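Local coordinates for conserved hypothetical protein TM1158 (Thermotoga maritima, PDB 1O1Y) that is a putative type-1 glutamine amidotransferase, probably releasing ammonia from glutamine for transfer to a substrate not yet identified, at residues A[189-194]-A[214-219]. Residues are numbered along the deposited sequence; the frame is centred on the assembly and turned at random.
With SO4 (sulfate ion), chain J.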
# COMPACT_ATOMS: atom_id res chain seq x y z
N GLY A 189 3.16 10.25 -6.78
CA GLY A 189 3.94 11.35 -7.31
C GLY A 189 3.03 12.46 -7.77
O GLY A 189 1.84 12.41 -7.49
N ALA A 190 3.58 13.44 -8.47
CA ALA A 190 2.78 14.61 -8.84
C ALA A 190 1.62 14.26 -9.80
O ALA A 190 0.53 14.76 -9.63
CB ALA A 190 3.66 15.69 -9.42
N ARG A 191 1.87 13.42 -10.80
CA ARG A 191 0.83 13.05 -11.79
C ARG A 191 -0.36 12.35 -11.10
O ARG A 191 -1.51 12.70 -11.33
CB ARG A 191 1.44 12.13 -12.86
CG ARG A 191 0.43 11.48 -13.81
CD ARG A 191 1.04 10.37 -14.74
NE ARG A 191 1.61 9.21 -14.02
CZ ARG A 191 0.92 8.20 -13.47
NH1 ARG A 191 -0.41 8.16 -13.52
NH2 ARG A 191 1.57 7.22 -12.84
N THR A 192 -0.07 11.41 -10.21
CA THR A 192 -1.09 10.69 -9.45
C THR A 192 -1.81 11.65 -8.45
O THR A 192 -3.04 11.64 -8.28
CB THR A 192 -0.46 9.51 -8.72
OG1 THR A 192 0.04 8.58 -9.69
CG2 THR A 192 -1.44 8.76 -7.90
N MSE A 193 -1.03 12.50 -7.80
CA MSE A 193 -1.58 13.49 -6.88
C MSE A 193 -2.62 14.37 -7.54
O MSE A 193 -3.67 14.68 -6.91
CB MSE A 193 -0.47 14.31 -6.21
CG MSE A 193 -0.96 15.24 -5.09
SE MSE A 193 -1.70 14.22 -3.56
CE MSE A 193 -0.09 13.72 -2.80
N LYS A 194 -2.36 14.80 -8.77
CA LYS A 194 -3.32 15.61 -9.47
C LYS A 194 -4.66 14.87 -9.62
O LYS A 194 -5.72 15.48 -9.54
CB LYS A 194 -2.84 16.02 -10.86
CG LYS A 194 -1.77 17.05 -10.85
CD LYS A 194 -1.22 17.25 -12.26
CE LYS A 194 -0.06 18.23 -12.28
NZ LYS A 194 0.07 18.94 -13.59
N LEU A 214 -0.33 19.99 -1.16
CA LEU A 214 -0.17 18.57 -1.43
C LEU A 214 0.58 18.32 -2.75
O LEU A 214 1.42 17.43 -2.85
CB LEU A 214 -1.53 17.84 -1.49
CG LEU A 214 -2.42 17.88 -0.25
CD1 LEU A 214 -3.67 17.05 -0.52
CD2 LEU A 214 -1.70 17.27 0.91
N LEU A 215 0.23 19.08 -3.78
CA LEU A 215 0.81 18.84 -5.10
C LEU A 215 2.27 19.32 -5.14
O LEU A 215 3.13 18.65 -5.71
CB LEU A 215 0.00 19.56 -6.16
CG LEU A 215 0.50 19.46 -7.59
CD1 LEU A 215 0.69 18.03 -8.03
CD2 LEU A 215 -0.46 20.20 -8.49
N GLU A 216 2.53 20.48 -4.56
CA GLU A 216 3.87 21.03 -4.56
C GLU A 216 4.81 20.10 -3.81
O GLU A 216 5.91 19.81 -4.29
CB GLU A 216 3.91 22.40 -3.90
CG GLU A 216 3.44 23.49 -4.81
CD GLU A 216 3.38 24.84 -4.10
OE1 GLU A 216 3.87 24.95 -2.94
OE2 GLU A 216 2.81 25.77 -4.71
N THR A 217 4.35 19.56 -2.68
CA THR A 217 5.17 18.59 -1.97
C THR A 217 5.37 17.30 -2.78
O THR A 217 6.47 16.70 -2.77
CB THR A 217 4.60 18.33 -0.58
OG1 THR A 217 4.56 19.60 0.12
CG2 THR A 217 5.46 17.43 0.22
N ALA A 218 4.32 16.83 -3.46
CA ALA A 218 4.45 15.62 -4.31
C ALA A 218 5.57 15.85 -5.36
O ALA A 218 6.37 14.95 -5.62
CB ALA A 218 3.13 15.31 -5.01
N GLU A 219 5.57 17.03 -5.98
CA GLU A 219 6.60 17.39 -7.00
C GLU A 219 8.01 17.36 -6.35
O GLU A 219 8.97 16.88 -6.97
CB GLU A 219 6.32 18.74 -7.64
CG GLU A 219 5.02 18.79 -8.41
CD GLU A 219 4.57 20.17 -8.86
OE1 GLU A 219 5.00 21.21 -8.28
OE2 GLU A 219 3.77 20.21 -9.80
S SO4 J . -2.65 10.37 -15.88
O1 SO4 J . -3.74 9.91 -16.73
O2 SO4 J . -2.40 11.80 -16.06
O3 SO4 J . -1.46 9.60 -16.26
O4 SO4 J . -3.00 10.14 -14.49
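A218 sets its methyl into the first turn of helix 190-199, where CB lies 3.9 Å from both A190 CA and M193 CB and also touches the carbonyl carbon of G189, the N-cap residue. The nearest CA atoms are those of A190 and A218, 4.9 Å apart, and the helix segments run nearly antiparallel at 161° with axes 8.8 Å apart. On one flank A190 CB meets E219 CG at 3.5 Å, while the E219 chain runs on, extended. L215 fills the next place: with CG anti to the backbone N (chi1 177°), its CD1 methyl reaches over to A190 O at 3.6 Å, a van der Waals contact, and makes an apolar one with K194 CG at 3.9 Å. The selenomethionine M193 bends twice along its chain and crosses L214 at about a right angle, SE standing 4.2 Å from L214 CB; M193, L214 and A218 are buried, and W125 of strand 125-130 packs on M193 and A218. One turn beyond A218, E222 OE2 accepts a hydrogen bond from A190 N, linking the two helices, and W125 donates one to L214 O. R191 points away from helix 211-237; its NH2 is salt-bridged to D31 and its NH1 hydrogen-bonds O3 of a sulfate at 3.3 Å, an ion probably from the crystallisation liquor and also bonded by R195. What results is antiparallel helix-helix packing, with small alanine side chains at the nearest CA pair, joining helix 190-199 to the long C-terminal helix 211-237 in this putative type-1 glutamine amidotransferase of flavodoxin-like fold.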